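Local coordinates for 3-alpha-hydroxysteroid dehydrogenase (Pseudomonas sp., PDB 2DKN), which catalyses the NAD-dependent oxidation of 3-alpha-hydroxysteroids to 3-ketosteroids and the reverse reduction, and has the Rossmann fold of the short-chain dehydrogenases, at residues Ala70-Gly73 with Val74-Asn78; Ser79-Val82 with Val83-Tyr87; Pro126-Glu129 with Ala130-Gly134. All blocks are in the same frame, centred on the assembly; numbering follows the deposited sequence.

Contacts 1 and 2 follow each other along the chain, their centres about 7 Å apart, and both touch the NADH: residues 70-78 run past the coenzyme and turn into the helix whose first two turns are contact 2. Asn-86 OD1 of that helix probably takes a hydrogen bond from Val-72 N, 2.9 Å away, and Ala-76 CB packs on Val-82 CG2 at 3.6 Å. Contact 3 lies on the side of contact 2 remote from the coenzyme, the Met-131 side chain about 12 Å from the NADH. Contacts 2 and 3, with centres about 12 Å apart, meet where Val-83 CG1 packs on Met-131 SD at 3.8 Å. Contacts 1 and 3 do not touch.

Contact 1. Residues Ala70-Gly73 with Val74-Asn78; sequences AGVG and VTAAN. With NAI (1,4-dihydronicotinamide adenine dinucleotide), chain C.
Val-72 and Ala-76 meet through methyl groups, Val-72 CG2 lying 3.8 Å from Ala-76 CB. The torsion of Val-72 (chi1 -68°) gives its two branches different tasks. CG2, set between the backbone N and the carbonyl carbon, goes to Ala-76, while CG1, anti to the carbonyl carbon, goes to the coenzyme. The valine is thus wedged between the loop's own turn and the adenine.

One backbone hydrogen bond closes that turn. Ala-76 N donates to Gly-73 O at 3.0 Å, nearly straight at the hydrogen (159°), but the donor stands well above the carbonyl plane, 43° out of it. Gly-73 to Ala-76 form a type I beta turn with Val-74 and Thr-75 at its corners, and the closure brings Ala-76 CB within 3.3 Å of the same Gly-73 O.

A third set of contacts is with NADH. Val-72 CG1 reaches N7A of the adenine at 3.7 Å, and Gly-71 O comes to 3.5 Å from C8A of the same ring system. Ala-70 serves the adenosine half too: its CA is 3.4 Å from the ribose O4B, and its CB packs on the adenine at C4A, 3.7 Å away. Gly-71 passes close to the nicotinamide ribose, where a beta carbon would collide with O3D.

These residues form the connection from strand 65-68 to helix 79-102, with Asn-78 at the N-cap position. Ala-70 N is hydrogen-bonded to Thr-7 OG1 at the end of strand 3-7, and Val-74 O accepts from Thr-149 OG1 at the start of helix 149-166. Val-74 and Thr-75 lean on helix 189-196, whereas Val-72 and Ala-76 rest on Val-82 of helix 79-102.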
ATOM      1  N   ALA A  70      -9.813  -4.575  15.166  1.00  6.66           N
ATOM      2  CA  ALA A  70      -9.621  -4.621  16.628  1.00  7.00           C
ATOM      3  C   ALA A  70      -8.140  -4.828  16.954  1.00  7.26           C
ATOM      4  O   ALA A  70      -7.479  -5.688  16.383  1.00  7.52           O
ATOM      5  CB  ALA A  70     -10.467  -5.726  17.283  1.00  6.34           C
ATOM      6  N   GLY A  71      -7.608  -4.025  17.862  1.00  7.43           N
ATOM      7  CA  GLY A  71      -6.243  -4.231  18.282  1.00  7.97           C
ATOM      8  C   GLY A  71      -5.921  -3.411  19.501  1.00  7.72           C
ATOM      9  O   GLY A  71      -6.676  -2.490  19.860  1.00  7.82           O
ATOM     10  N   VAL A  72      -4.796  -3.749  20.133  1.00  7.67           N
ATOM     11  CA  VAL A  72      -4.352  -3.028  21.293  1.00  7.99           C
ATOM     12  C   VAL A  72      -2.905  -2.629  21.070  1.00 10.89           C
ATOM     13  O   VAL A  72      -2.173  -3.262  20.279  1.00  9.45           O
ATOM     14  CB  VAL A  72      -4.507  -3.867  22.597  1.00  8.34           C
ATOM     15  CG1 VAL A  72      -5.993  -4.073  22.923  1.00  9.85           C
ATOM     16  CG2 VAL A  72      -3.756  -5.205  22.484  1.00  9.06           C
ATOM     17  N   GLY A  73      -2.490  -1.557  21.748  1.00 11.78           N
ATOM     18  CA  GLY A  73      -1.129  -1.059  21.581  1.00 11.27           C
ATOM     19  C   GLY A  73      -0.287  -1.249  22.820  1.00 10.65           C
ATOM     20  O   GLY A  73      -0.581  -2.092  23.675  1.00 11.41           O
ATOM     21  N   VAL A  74       0.785  -0.475  22.912  1.00 10.21           N
ATOM     22  CA  VAL A  74       1.754  -0.687  23.974  1.00 10.66           C
ATOM     23  C   VAL A  74       1.243  -0.459  25.402  1.00 10.39           C
ATOM     24  O   VAL A  74       1.918  -0.870  26.346  1.00 11.73           O
ATOM     25  CB  VAL A  74       3.035   0.151  23.749  1.00 10.55           C
ATOM     26  CG1 VAL A  74       3.692  -0.259  22.439  1.00 11.62           C
ATOM     27  CG2 VAL A  74       2.708   1.640  23.769  1.00 11.29           C
ATOM     28  N   THR A  75       0.092   0.194  25.569  1.00 10.17           N
ATOM     29  CA  THR A  75      -0.508   0.347  26.902  1.00 11.01           C
ATOM     30  C   THR A  75      -1.481  -0.783  27.292  1.00 11.54           C
ATOM     31  O   THR A  75      -2.186  -0.678  28.300  1.00 12.24           O
ATOM     32  CB  THR A  75      -1.177   1.739  27.101  1.00 12.03           C
ATOM     33  OG1 THR A  75      -2.237   1.915  26.151  1.00 13.82           O
ATOM     34  CG2 THR A  75      -0.152   2.869  26.923  1.00 11.47           C
ATOM     35  N   ALA A  76      -1.523  -1.861  26.504  1.00 11.08           N
ATOM     36  CA  ALA A  76      -2.321  -3.037  26.859  1.00 10.61           C
ATOM     37  C   ALA A  76      -1.855  -3.624  28.186  1.00 10.21           C
ATOM     38  O   ALA A  76      -0.705  -3.403  28.606  1.00  9.17           O
ATOM     39  CB  ALA A  76      -2.223  -4.116  25.734  1.00 10.63           C
ATOM     40  N   ALA A  77      -2.730  -4.432  28.791  1.00  9.87           N
ATOM     41  CA  ALA A  77      -2.511  -5.054  30.100  1.00 10.64           C
ATOM     42  C   ALA A  77      -1.175  -5.781  30.202  1.00 11.74           C
ATOM     43  O   ALA A  77      -0.425  -5.636  31.185  1.00 12.11           O
ATOM     44  CB  ALA A  77      -3.666  -6.025  30.411  1.00  9.55           C
ATOM     45  N   ASN A  78      -0.862  -6.561  29.175  1.00  9.80           N
ATOM     46  CA  ASN A  78       0.387  -7.313  29.148  1.00 10.84           C
ATOM     47  C   ASN A  78       0.692  -7.769  27.726  1.00  9.96           C
ATOM     48  O   ASN A  78      -0.142  -7.632  26.840  1.00  9.72           O
ATOM     49  CB  ASN A  78       0.342  -8.507  30.123  1.00 11.61           C
ATOM     50  CG  ASN A  78      -0.908  -9.384  29.944  1.00 13.27           C
ATOM     51  OD1 ASN A  78      -1.756  -9.507  30.850  1.00 14.61           O
ATOM     52  ND2 ASN A  78      -1.029  -9.980  28.792  1.00 12.12           N
TER
HETATM   53  PA  NAI C4000      -8.810   2.289  18.963  1.00  9.54           P
HETATM   54  O1A NAI C4000      -8.429   1.882  20.327  1.00  9.77           O
HETATM   55  O2A NAI C4000      -9.455   3.612  18.796  1.00  8.48           O
HETATM   56  O5B NAI C4000      -9.785   1.189  18.326  1.00  9.71           O
HETATM   57  C5B NAI C4000      -9.526  -0.177  18.474  1.00  9.96           C
HETATM   58  C4B NAI C4000     -10.855  -0.860  18.767  1.00  8.82           C
HETATM   59  O4B NAI C4000     -10.537  -2.232  18.907  1.00  9.49           O
HETATM   60  C3B NAI C4000     -11.497  -0.385  20.068  1.00  9.08           C
HETATM   61  O3B NAI C4000     -12.874  -0.109  19.894  1.00  8.38           O
HETATM   62  C2B NAI C4000     -11.339  -1.611  20.950  1.00  8.70           C
HETATM   63  O2B NAI C4000     -12.341  -1.755  21.933  1.00  7.34           O
HETATM   64  C1B NAI C4000     -11.314  -2.760  19.936  1.00  8.05           C
HETATM   65  N9A NAI C4000     -10.701  -3.898  20.634  1.00  7.59           N
HETATM   66  C8A NAI C4000      -9.476  -3.938  21.271  1.00  7.93           C
HETATM   67  N7A NAI C4000      -9.360  -5.157  21.856  1.00  7.70           N
HETATM   68  C5A NAI C4000     -10.498  -5.875  21.622  1.00  7.61           C
HETATM   69  C6A NAI C4000     -10.930  -7.155  21.992  1.00  8.17           C
HETATM   70  N6A NAI C4000     -10.256  -7.927  22.870  1.00  9.12           N
HETATM   71  N1A NAI C4000     -12.173  -7.581  21.567  1.00  7.92           N
HETATM   72  C2A NAI C4000     -12.986  -6.773  20.803  1.00  7.95           C
HETATM   73  N3A NAI C4000     -12.569  -5.512  20.439  1.00  6.84           N
HETATM   74  C4A NAI C4000     -11.345  -5.073  20.858  1.00  7.69           C
HETATM   75  O3  NAI C4000      -7.456   2.153  18.115  1.00 10.14           O
HETATM   76  PN  NAI C4000      -7.236   2.375  16.534  1.00  9.41           P
HETATM   77  O1N NAI C4000      -8.496   2.631  15.818  1.00  9.97           O
HETATM   78  O2N NAI C4000      -6.154   3.369  16.411  1.00  9.76           O
HETATM   79  O5D NAI C4000      -6.658   0.931  16.144  1.00  9.51           O
HETATM   80  C5D NAI C4000      -7.259   0.147  15.123  1.00  7.74           C
HETATM   81  C4D NAI C4000      -6.165  -0.762  14.577  1.00  7.85           C
HETATM   82  O4D NAI C4000      -5.173   0.062  13.975  1.00  7.19           O
HETATM   83  C3D NAI C4000      -5.452  -1.573  15.657  1.00  7.92           C
HETATM   84  O3D NAI C4000      -5.206  -2.871  15.128  1.00  7.42           O
HETATM   85  C2D NAI C4000      -4.105  -0.865  15.789  1.00  8.05           C
HETATM   86  O2D NAI C4000      -3.093  -1.759  16.162  1.00  8.01           O
HETATM   87  C1D NAI C4000      -3.886  -0.365  14.368  1.00  8.55           C
HETATM   88  N1N NAI C4000      -2.906   0.753  14.283  1.00  8.49           N
HETATM   89  C2N NAI C4000      -3.160   1.931  14.927  1.00  8.47           C
HETATM   90  C3N NAI C4000      -2.249   2.971  14.839  1.00  9.57           C
HETATM   91  C7N NAI C4000      -2.551   4.293  15.498  1.00  8.97           C
HETATM   92  O7N NAI C4000      -1.520   5.219  15.483  1.00 10.32           O
HETATM   93  N7N NAI C4000      -3.751   4.553  16.052  1.00  9.12           N
HETATM   94  C4N NAI C4000      -1.070   2.820  14.081  1.00 10.56           C
HETATM   95  C5N NAI C4000      -0.847   1.610  13.391  1.00 10.10           C
HETATM   96  C6N NAI C4000      -1.779   0.589  13.511  1.00  9.94           C

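Contact 2. Residues Ser79-Val82 with Val83-Tyr87; sequences SGLV and VAVNY. With NAI (1,4-dihydronicotinamide adenine dinucleotide), chain C.
Leu-81 and Val-85, one helical turn apart, lie side by side and point the same way, with Leu-81 CD1 3.8 Å from Val-85 CG2. That same CG2 rests 3.4 Å from Leu-81 O and meets the adenine amine N6A at 3.6 Å; CG1, anti to the backbone N (chi1 -173°), reaches N7A at 3.7 Å. With an alanine here both methyls are gone, which would probably leave the adenine at N6A and N7A without this apolar contact and Leu-81 CD1 without its neighbour. One residue along, Asn-86 crosses Val-82 obliquely, ND2 3.6 Å from Val-82 CG1. Its OD1 is taken up by Val-72 N, and ND2 has a weak bond to Ser-156 OG.

Four consecutive backbone bonds position these groups, from Val-83 N to Ser-79 O through to Asn-86 N to Val-82 O, the last 2.8 Å long; the helix widens into a pi-type turn at 84-87, overlapping the last of these bonds. Farther out, Glu-144 OE2 accepts from Gly-80 N in the first turn, and Tyr-87 lies against helix 149-166. Helix 79-102 is the crossover of the beta-alpha-beta unit 65-68/79-102/108-112, and its start lines the adenine pocket of this Rossmann fold.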
ATOM      1  N   SER A  79       1.890  -8.307  27.517  1.00 10.51           N
ATOM      2  CA  SER A  79       2.304  -8.782  26.193  1.00  9.23           C
ATOM      3  C   SER A  79       1.435  -9.917  25.682  1.00  9.29           C
ATOM      4  O   SER A  79       1.189 -10.017  24.482  1.00  8.48           O
ATOM      5  CB  SER A  79       3.764  -9.221  26.248  1.00 10.03           C
ATOM      6  OG  SER A  79       4.585  -8.081  26.415  1.00 10.17           O
ATOM      7  N   GLY A  80       0.976 -10.786  26.583  1.00  9.26           N
ATOM      8  CA  GLY A  80       0.115 -11.909  26.191  1.00  8.33           C
ATOM      9  C   GLY A  80      -1.176 -11.417  25.557  1.00  9.19           C
ATOM     10  O   GLY A  80      -1.657 -11.990  24.564  1.00  7.47           O
ATOM     11  N   LEU A  81      -1.728 -10.339  26.106  1.00  8.53           N
ATOM     12  CA  LEU A  81      -3.001  -9.829  25.609  1.00  8.47           C
ATOM     13  C   LEU A  81      -2.820  -9.270  24.190  1.00  7.85           C
ATOM     14  O   LEU A  81      -3.671  -9.471  23.326  1.00  6.76           O
ATOM     15  CB  LEU A  81      -3.547  -8.743  26.555  1.00  8.72           C
ATOM     16  CG  LEU A  81      -4.829  -8.047  26.094  1.00 10.52           C
ATOM     17  CD1 LEU A  81      -5.971  -9.070  25.976  1.00 11.73           C
ATOM     18  CD2 LEU A  81      -5.195  -6.912  27.073  1.00 10.48           C
ATOM     19  N   VAL A  82      -1.704  -8.577  23.975  1.00  7.11           N
ATOM     20  CA  VAL A  82      -1.359  -7.996  22.667  1.00  6.96           C
ATOM     21  C   VAL A  82      -1.366  -9.086  21.580  1.00  7.85           C
ATOM     22  O   VAL A  82      -2.004  -8.934  20.519  1.00  8.20           O
ATOM     23  CB  VAL A  82       0.014  -7.271  22.725  1.00  8.03           C
ATOM     24  CG1 VAL A  82       0.432  -6.793  21.341  1.00  6.87           C
ATOM     25  CG2 VAL A  82      -0.044  -6.094  23.713  1.00  7.13           C
ATOM     26  N   VAL A  83      -0.698 -10.205  21.857  1.00  6.80           N
ATOM     27  CA  VAL A  83      -0.667 -11.316  20.916  1.00  7.74           C
ATOM     28  C   VAL A  83      -2.052 -11.935  20.726  1.00  7.62           C
ATOM     29  O   VAL A  83      -2.463 -12.233  19.610  1.00  6.50           O
ATOM     30  CB  VAL A  83       0.345 -12.398  21.387  1.00  8.78           C
ATOM     31  CG1 VAL A  83       0.123 -13.711  20.660  1.00 10.23           C
ATOM     32  CG2 VAL A  83       1.769 -11.872  21.181  1.00  8.74           C
ATOM     33  N   ALA A  84      -2.786 -12.118  21.814  1.00  7.34           N
ATOM     34  CA  ALA A  84      -4.089 -12.769  21.732  1.00  7.14           C
ATOM     35  C   ALA A  84      -5.043 -11.980  20.841  1.00  7.61           C
ATOM     36  O   ALA A  84      -5.817 -12.555  20.077  1.00  7.25           O
ATOM     37  CB  ALA A  84      -4.694 -12.914  23.143  1.00  7.88           C
ATOM     38  N   VAL A  85      -5.016 -10.661  20.975  1.00  7.58           N
ATOM     39  CA  VAL A  85      -5.950  -9.828  20.203  1.00  7.91           C
ATOM     40  C   VAL A  85      -5.386  -9.546  18.816  1.00  8.08           C
ATOM     41  O   VAL A  85      -6.059  -9.775  17.817  1.00  7.45           O
ATOM     42  CB  VAL A  85      -6.283  -8.478  20.893  1.00  9.47           C
ATOM     43  CG1 VAL A  85      -7.387  -7.765  20.107  1.00  9.37           C
ATOM     44  CG2 VAL A  85      -6.766  -8.715  22.274  1.00 10.46           C
ATOM     45  N   ASN A  86      -4.157  -9.038  18.754  1.00  5.81           N
ATOM     46  CA  ASN A  86      -3.635  -8.551  17.480  1.00  6.16           C
ATOM     47  C   ASN A  86      -3.369  -9.646  16.472  1.00  6.86           C
ATOM     48  O   ASN A  86      -3.433  -9.402  15.253  1.00  7.86           O
ATOM     49  CB  ASN A  86      -2.357  -7.736  17.664  1.00  6.66           C
ATOM     50  CG  ASN A  86      -2.603  -6.416  18.377  1.00  6.93           C
ATOM     51  OD1 ASN A  86      -3.729  -6.119  18.761  1.00  7.90           O
ATOM     52  ND2 ASN A  86      -1.544  -5.611  18.542  1.00  7.47           N
ATOM     53  N   TYR A  87      -3.002 -10.829  16.964  1.00  5.60           N
ATOM     54  CA  TYR A  87      -2.805 -11.954  16.062  1.00  6.57           C
ATOM     55  C   TYR A  87      -4.030 -12.878  16.021  1.00  7.30           C
ATOM     56  O   TYR A  87      -4.673 -13.019  14.971  1.00  8.64           O
ATOM     57  CB  TYR A  87      -1.547 -12.771  16.383  1.00  6.82           C
ATOM     58  CG  TYR A  87      -1.264 -13.757  15.280  1.00  7.04           C
ATOM     59  CD1 TYR A  87      -0.522 -13.384  14.151  1.00  7.95           C
ATOM     60  CD2 TYR A  87      -1.777 -15.047  15.331  1.00  7.85           C
ATOM     61  CE1 TYR A  87      -0.281 -14.287  13.118  1.00  7.12           C
ATOM     62  CE2 TYR A  87      -1.547 -15.941  14.309  1.00  7.97           C
ATOM     63  CZ  TYR A  87      -0.807 -15.564  13.210  1.00  8.07           C
ATOM     64  OH  TYR A  87      -0.595 -16.487  12.196  1.00  8.68           O
TER
HETATM   65  PA  NAI C4000      -8.810   2.289  18.963  1.00  9.54           P
HETATM   66  O1A NAI C4000      -8.429   1.882  20.327  1.00  9.77           O
HETATM   67  O2A NAI C4000      -9.455   3.612  18.796  1.00  8.48           O
HETATM   68  O5B NAI C4000      -9.785   1.189  18.326  1.00  9.71           O
HETATM   69  C5B NAI C4000      -9.526  -0.177  18.474  1.00  9.96           C
HETATM   70  C4B NAI C4000     -10.855  -0.860  18.767  1.00  8.82           C
HETATM   71  O4B NAI C4000     -10.537  -2.232  18.907  1.00  9.49           O
HETATM   72  C3B NAI C4000     -11.497  -0.385  20.068  1.00  9.08           C
HETATM   73  O3B NAI C4000     -12.874  -0.109  19.894  1.00  8.38           O
HETATM   74  C2B NAI C4000     -11.339  -1.611  20.950  1.00  8.70           C
HETATM   75  O2B NAI C4000     -12.341  -1.755  21.933  1.00  7.34           O
HETATM   76  C1B NAI C4000     -11.314  -2.760  19.936  1.00  8.05           C
HETATM   77  N9A NAI C4000     -10.701  -3.898  20.634  1.00  7.59           N
HETATM   78  C8A NAI C4000      -9.476  -3.938  21.271  1.00  7.93           C
HETATM   79  N7A NAI C4000      -9.360  -5.157  21.856  1.00  7.70           N
HETATM   80  C5A NAI C4000     -10.498  -5.875  21.622  1.00  7.61           C
HETATM   81  C6A NAI C4000     -10.930  -7.155  21.992  1.00  8.17           C
HETATM   82  N6A NAI C4000     -10.256  -7.927  22.870  1.00  9.12           N
HETATM   83  N1A NAI C4000     -12.173  -7.581  21.567  1.00  7.92           N
HETATM   84  C2A NAI C4000     -12.986  -6.773  20.803  1.00  7.95           C
HETATM   85  N3A NAI C4000     -12.569  -5.512  20.439  1.00  6.84           N
HETATM   86  C4A NAI C4000     -11.345  -5.073  20.858  1.00  7.69           C
HETATM   87  O3  NAI C4000      -7.456   2.153  18.115  1.00 10.14           O
HETATM   88  PN  NAI C4000      -7.236   2.375  16.534  1.00  9.41           P
HETATM   89  O1N NAI C4000      -8.496   2.631  15.818  1.00  9.97           O
HETATM   90  O2N NAI C4000      -6.154   3.369  16.411  1.00  9.76           O
HETATM   91  O5D NAI C4000      -6.658   0.931  16.144  1.00  9.51           O
HETATM   92  C5D NAI C4000      -7.259   0.147  15.123  1.00  7.74           C
HETATM   93  C4D NAI C4000      -6.165  -0.762  14.577  1.00  7.85           C
HETATM   94  O4D NAI C4000      -5.173   0.062  13.975  1.00  7.19           O
HETATM   95  C3D NAI C4000      -5.452  -1.573  15.657  1.00  7.92           C
HETATM   96  O3D NAI C4000      -5.206  -2.871  15.128  1.00  7.42           O
HETATM   97  C2D NAI C4000      -4.105  -0.865  15.789  1.00  8.05           C
HETATM   98  O2D NAI C4000      -3.093  -1.759  16.162  1.00  8.01           O
HETATM   99  C1D NAI C4000      -3.886  -0.365  14.368  1.00  8.55           C
HETATM  100  N1N NAI C4000      -2.906   0.753  14.283  1.00  8.49           N
HETATM  101  C2N NAI C4000      -3.160   1.931  14.927  1.00  8.47           C
HETATM  102  C3N NAI C4000      -2.249   2.971  14.839  1.00  9.57           C
HETATM  103  C7N NAI C4000      -2.551   4.293  15.498  1.00  8.97           C
HETATM  104  O7N NAI C4000      -1.520   5.219  15.483  1.00 10.32           O
HETATM  105  N7N NAI C4000      -3.751   4.553  16.052  1.00  9.12           N
HETATM  106  C4N NAI C4000      -1.070   2.820  14.081  1.00 10.56           C
HETATM  107  C5N NAI C4000      -0.847   1.610  13.391  1.00 10.10           C
HETATM  108  C6N NAI C4000      -1.779   0.589  13.511  1.00  9.94           C

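Contact 3. Residues Pro126-Glu129 with Ala130-Gly134; sequences PMVE and AMLAG
Met-127 and Met-131 are brought together by the first torsion of one and the bent end of the other. In Met-127, CG sits between the backbone N and the carbonyl carbon (chi1 62°). In Met-131, CG lies anti to the carbonyl carbon and the thioether bends at chi3 (-95°), which carries CE back along the helix to Met-127. There CE meets Met-127 CG at 3.7 Å and Met-127 SD at 3.9 Å, and it also rests 3.5 Å from Met-127 O. The two side chains lie alongside each other, pointing the same way. Val-128 and Leu-132 repeat this parallel pairing one residue on, but less tightly, with Val-128 CG1 4.1 Å from Leu-132 CD1.

Backbone bonds hold the spacing. Met-131 N donates to Met-127 O at 2.9 Å, Leu-132 N to Val-128 O and Ala-133 N to Glu-129 O; the bond from Ala-130 N to Pro-126 O is weak. Gly-134 ends the helix in a Schellman motif: its phi turns positive (80°), a value that favours glycine, and its N binds Met-131 O at 2.9 Å.

Helix 126-133 is short and buried along one flank, while Glu-129 is exposed to solvent. Met-127 and Met-131 press on Val-83 of helix 79-102, and Leu-132 on Tyr-87 of that helix. Helix 136-146 is touched by Ala-130 and Met-131 at Ala-139. Helix 149-166 receives Val-128 at Tyr-158 and Leu-132 at Cys-162, and its Arg-166 NH1 binds Leu-132 O, so the short helix is packed against three others.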
ATOM      1  N   PRO A 126      11.037 -14.895  18.816  1.00 13.98           N
ATOM      2  CA  PRO A 126      10.490 -16.255  18.931  1.00 12.53           C
ATOM      3  C   PRO A 126       8.963 -16.327  18.882  1.00 11.60           C
ATOM      4  O   PRO A 126       8.400 -17.250  18.285  1.00 10.55           O
ATOM      5  CB  PRO A 126      11.020 -16.733  20.291  1.00 12.80           C
ATOM      6  CG  PRO A 126      12.358 -16.003  20.404  1.00 14.62           C
ATOM      7  CD  PRO A 126      12.017 -14.604  19.883  1.00 13.65           C
ATOM      8  N   MET A 127       8.297 -15.352  19.487  1.00 11.05           N
ATOM      9  CA  MET A 127       6.836 -15.373  19.543  1.00 10.41           C
ATOM     10  C   MET A 127       6.222 -15.388  18.148  1.00  9.36           C
ATOM     11  O   MET A 127       5.133 -15.939  17.957  1.00  8.74           O
ATOM     12  CB  MET A 127       6.311 -14.203  20.360  1.00 10.94           C
ATOM     13  CG  MET A 127       6.665 -12.865  19.759  1.00 10.82           C
ATOM     14  SD  MET A 127       5.838 -11.503  20.620  1.00 12.84           S
ATOM     15  CE  MET A 127       7.171 -10.936  21.672  1.00 10.52           C
ATOM     16  N   VAL A 128       6.916 -14.795  17.173  1.00  9.47           N
ATOM     17  CA  VAL A 128       6.452 -14.783  15.789  1.00 10.13           C
ATOM     18  C   VAL A 128       6.281 -16.190  15.210  1.00  9.99           C
ATOM     19  O   VAL A 128       5.275 -16.498  14.587  1.00  9.09           O
ATOM     20  CB  VAL A 128       7.381 -13.923  14.888  1.00  9.80           C
ATOM     21  CG1 VAL A 128       7.081 -14.157  13.410  1.00 10.81           C
ATOM     22  CG2 VAL A 128       7.204 -12.475  15.263  1.00 11.09           C
ATOM     23  N   GLU A 129       7.258 -17.055  15.437  1.00 11.00           N
ATOM     24  CA  GLU A 129       7.154 -18.435  14.972  1.00 12.59           C
ATOM     25  C   GLU A 129       5.945 -19.167  15.580  1.00 11.64           C
ATOM     26  O   GLU A 129       5.237 -19.907  14.908  1.00 10.12           O
ATOM     27  CB  GLU A 129       8.435 -19.176  15.343  1.00 16.07           C
ATOM     28  CG  GLU A 129       9.672 -18.613  14.667  1.00 20.31           C
ATOM     29  CD  GLU A 129      10.919 -19.392  15.081  1.00 24.31           C
ATOM     30  OE1 GLU A 129      10.741 -20.532  15.566  1.00 24.86           O
ATOM     31  OE2 GLU A 129      12.061 -18.864  14.946  1.00 26.30           O
ATOM     32  N   ALA A 130       5.710 -18.934  16.864  1.00 10.38           N
ATOM     33  CA  ALA A 130       4.583 -19.562  17.543  1.00  9.52           C
ATOM     34  C   ALA A 130       3.254 -19.048  17.015  1.00  8.36           C
ATOM     35  O   ALA A 130       2.291 -19.788  16.871  1.00  7.27           O
ATOM     36  CB  ALA A 130       4.698 -19.336  19.046  1.00  9.39           C
ATOM     37  N   MET A 131       3.192 -17.747  16.756  1.00  8.18           N
ATOM     38  CA  MET A 131       2.009 -17.182  16.121  1.00  8.32           C
ATOM     39  C   MET A 131       1.737 -17.834  14.777  1.00  8.07           C
ATOM     40  O   MET A 131       0.627 -18.282  14.528  1.00  8.44           O
ATOM     41  CB  MET A 131       2.127 -15.664  15.989  1.00  7.21           C
ATOM     42  CG  MET A 131       1.785 -14.973  17.300  1.00  7.44           C
ATOM     43  SD  MET A 131       1.834 -13.182  17.260  1.00  7.09           S
ATOM     44  CE  MET A 131       3.499 -12.860  17.858  1.00  8.54           C
ATOM     45  N   LEU A 132       2.752 -17.891  13.920  1.00  9.18           N
ATOM     46  CA  LEU A 132       2.543 -18.417  12.568  1.00 10.01           C
ATOM     47  C   LEU A 132       2.224 -19.920  12.583  1.00 10.74           C
ATOM     48  O   LEU A 132       1.528 -20.414  11.700  1.00 12.08           O
ATOM     49  CB  LEU A 132       3.739 -18.113  11.668  1.00 10.23           C
ATOM     50  CG  LEU A 132       3.910 -16.644  11.267  1.00 11.08           C
ATOM     51  CD1 LEU A 132       5.264 -16.486  10.568  1.00 11.70           C
ATOM     52  CD2 LEU A 132       2.762 -16.234  10.348  1.00 12.20           C
ATOM     53  N   ALA A 133       2.701 -20.622  13.610  1.00 11.78           N
ATOM     54  CA  ALA A 133       2.338 -22.039  13.843  1.00 12.00           C
ATOM     55  C   ALA A 133       0.917 -22.198  14.419  1.00 13.26           C
ATOM     56  O   ALA A 133       0.351 -23.298  14.435  1.00 13.34           O
ATOM     57  CB  ALA A 133       3.371 -22.702  14.769  1.00 12.88           C
ATOM     58  N   GLY A 134       0.327 -21.096  14.874  1.00 10.77           N
ATOM     59  CA  GLY A 134      -1.026 -21.136  15.427  1.00 10.53           C
ATOM     60  C   GLY A 134      -1.090 -21.629  16.861  1.00  9.20           C
ATOM     61  O   GLY A 134      -2.173 -21.912  17.357  1.00 10.32           O
TER